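Local coordinates for protein dephospho-CoA kinase (Campylobacter jejuni subsp. jejuni serotype O:2, PDB 4ZO4) that probably phosphorylates the 3'-hydroxyl of dephospho-coenzyme A with ATP, the last step of coenzyme A biosynthesis, at residues I22-A25 with N26-F30. Sequence-based numbering, arbitrary orientation.
Sequences IEIA and NSLGF
Phe30 N donates to Ala25 O at 2.9 Å, the 6→1 bond of a Schellman motif that closes the C-terminal end of helix 15-27. Gly29, at phi 91°, makes the left-handed turn that brings Phe30 N back to this carbonyl, and its own N bonds to Asn26 O as the 5→2 partner. One residue earlier the helical pattern is still intact: Leu28 N reaches Ile24 O at 3.0 Å, nearly straight at 171°. That oxygen is gripped twice, because Ser27 OG also donates to it at 2.9 Å, from the same face of the carbonyl plane as Leu28 N. With chi1 at 62°, the hydroxyl of Ser27 lies between its own N and C, folded back against the preceding turn. The Asn26 amide reaches forward, ND2 making a weak bond to Phe30 O, a weak link between the side chain and the residue just before strand 31-34; ND2 has a second, weak partner in Ser32 OG.

The helix opens with the predicted ATP-binding residues of the P-loop, Ala15 to Thr20, and the turn leads into edge strand 31-34, so the cap joins helix to strand in the P-loop kinase fold. Ile22 and Ala25 pack on strand 114-117, whereas Ile24, Leu28 and Phe30 face helix 185-200; Lys112 makes a cation-pi contact with the Phe30 ring. Apolar contact within the turn is slight: Ile24 CG2 lies 4.3 Å from Leu28 CD1. At the Phe30 ring, Ala25 O lies in plane at the edge, 3.9 Å from CD2.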
ATOM      1  N   ILE A  22     -29.810 -10.493  -9.370  1.00 76.09           N
ATOM      2  CA  ILE A  22     -29.591 -10.811 -10.796  1.00 77.97           C
ATOM      3  C   ILE A  22     -30.468 -11.953 -11.312  1.00 84.03           C
ATOM      4  O   ILE A  22     -30.960 -11.896 -12.444  1.00 85.26           O
ATOM      5  CB  ILE A  22     -28.100 -11.100 -11.060  1.00 78.41           C
ATOM      6  CG1 ILE A  22     -27.298  -9.784 -10.929  1.00 74.11           C
ATOM      7  CG2 ILE A  22     -27.890 -11.770 -12.419  1.00 82.22           C
ATOM      8  CD1 ILE A  22     -27.588  -8.753 -12.006  1.00 70.87           C
ATOM      9  N   GLU A  23     -30.677 -12.979 -10.490  1.00 89.26           N
ATOM     10  CA  GLU A  23     -31.588 -14.053 -10.851  1.00 94.30           C
ATOM     11  C   GLU A  23     -32.985 -13.482 -11.104  1.00 92.56           C
ATOM     12  O   GLU A  23     -33.639 -13.821 -12.086  1.00 98.85           O
ATOM     13  CB  GLU A  23     -31.639 -15.113  -9.755  1.00101.08           C
ATOM     14  CG  GLU A  23     -32.798 -16.085  -9.908  1.00110.30           C
ATOM     15  CD  GLU A  23     -32.896 -16.645 -11.323  1.00120.23           C
ATOM     16  OE1 GLU A  23     -31.946 -17.337 -11.755  1.00128.01           O
ATOM     17  OE2 GLU A  23     -33.917 -16.390 -12.007  1.00119.99           O
ATOM     18  N   ILE A  24     -33.418 -12.601 -10.217  1.00 88.16           N
ATOM     19  CA  ILE A  24     -34.709 -11.928 -10.338  1.00 86.13           C
ATOM     20  C   ILE A  24     -34.748 -10.932 -11.519  1.00 90.77           C
ATOM     21  O   ILE A  24     -35.745 -10.830 -12.215  1.00 88.47           O
ATOM     22  CB  ILE A  24     -35.069 -11.250  -8.989  1.00 82.02           C
ATOM     23  CG1 ILE A  24     -35.358 -12.340  -7.932  1.00 80.11           C
ATOM     24  CG2 ILE A  24     -36.237 -10.287  -9.140  1.00 79.50           C
ATOM     25  CD1 ILE A  24     -35.123 -11.933  -6.484  1.00 76.36           C
ATOM     26  N   ALA A  25     -33.662 -10.207 -11.764  1.00 99.25           N
ATOM     27  CA  ALA A  25     -33.631  -9.266 -12.885  1.00 93.40           C
ATOM     28  C   ALA A  25     -33.733  -9.988 -14.242  1.00100.27           C
ATOM     29  O   ALA A  25     -34.363  -9.486 -15.186  1.00106.41           O
ATOM     30  CB  ALA A  25     -32.374  -8.436 -12.817  1.00 90.20           C
ATOM     31  N   ASN A  26     -33.102 -11.157 -14.338  1.00 99.52           N
ATOM     32  CA  ASN A  26     -33.151 -11.962 -15.551  1.00 99.09           C
ATOM     33  C   ASN A  26     -34.554 -12.445 -15.784  1.00100.68           C
ATOM     34  O   ASN A  26     -35.121 -12.260 -16.868  1.00 99.89           O
ATOM     35  CB  ASN A  26     -32.243 -13.189 -15.446  1.00101.56           C
ATOM     36  CG  ASN A  26     -30.779 -12.875 -15.708  1.00 95.07           C
ATOM     37  OD1 ASN A  26     -29.918 -13.691 -15.415  1.00 96.49           O
ATOM     38  ND2 ASN A  26     -30.495 -11.706 -16.267  1.00 95.76           N
ATOM     39  N   SER A  27     -35.121 -13.069 -14.757  1.00101.21           N
ATOM     40  CA  SER A  27     -36.455 -13.648 -14.889  1.00 93.48           C
ATOM     41  C   SER A  27     -37.409 -12.547 -15.340  1.00 92.53           C
ATOM     42  O   SER A  27     -38.086 -12.701 -16.331  1.00102.24           O
ATOM     43  CB  SER A  27     -36.886 -14.357 -13.605  1.00 84.03           C
ATOM     44  OG  SER A  27     -36.962 -13.471 -12.510  1.00 80.78           O
ATOM     45  N   LEU A  28     -37.371 -11.392 -14.688  1.00 94.42           N
ATOM     46  CA  LEU A  28     -38.158 -10.227 -15.135  1.00 92.20           C
ATOM     47  C   LEU A  28     -37.790  -9.666 -16.529  1.00 89.18           C
ATOM     48  O   LEU A  28     -38.389  -8.683 -16.983  1.00 82.13           O
ATOM     49  CB  LEU A  28     -38.073  -9.114 -14.087  1.00 91.46           C
ATOM     50  CG  LEU A  28     -38.690  -9.430 -12.709  1.00 94.32           C
ATOM     51  CD1 LEU A  28     -38.762  -8.150 -11.885  1.00 94.17           C
ATOM     52  CD2 LEU A  28     -40.077 -10.081 -12.790  1.00 96.21           C
ATOM     53  N   GLY A  29     -36.800 -10.280 -17.178  1.00 91.33           N
ATOM     54  CA  GLY A  29     -36.490 -10.033 -18.584  1.00 91.57           C
ATOM     55  C   GLY A  29     -35.470  -8.944 -18.877  1.00 91.87           C
ATOM     56  O   GLY A  29     -35.349  -8.511 -20.027  1.00 83.75           O
ATOM     57  N   PHE A  30     -34.727  -8.488 -17.867  1.00 95.57           N
ATOM     58  CA  PHE A  30     -33.720  -7.439 -18.106  1.00 95.86           C
ATOM     59  C   PHE A  30     -32.340  -8.037 -18.310  1.00 97.50           C
ATOM     60  O   PHE A  30     -32.021  -9.070 -17.719  1.00 94.03           O
ATOM     61  CB  PHE A  30     -33.696  -6.448 -16.959  1.00 94.82           C
ATOM     62  CG  PHE A  30     -34.948  -5.627 -16.851  1.00 94.06           C
ATOM     63  CD1 PHE A  30     -35.018  -4.372 -17.453  1.00 91.12           C
ATOM     64  CD2 PHE A  30     -36.054  -6.100 -16.145  1.00 91.16           C
ATOM     65  CE1 PHE A  30     -36.163  -3.604 -17.360  1.00 91.02           C
ATOM     66  CE2 PHE A  30     -37.208  -5.334 -16.049  1.00 90.38           C
ATOM     67  CZ  PHE A  30     -37.260  -4.084 -16.657  1.00 92.71           C
TER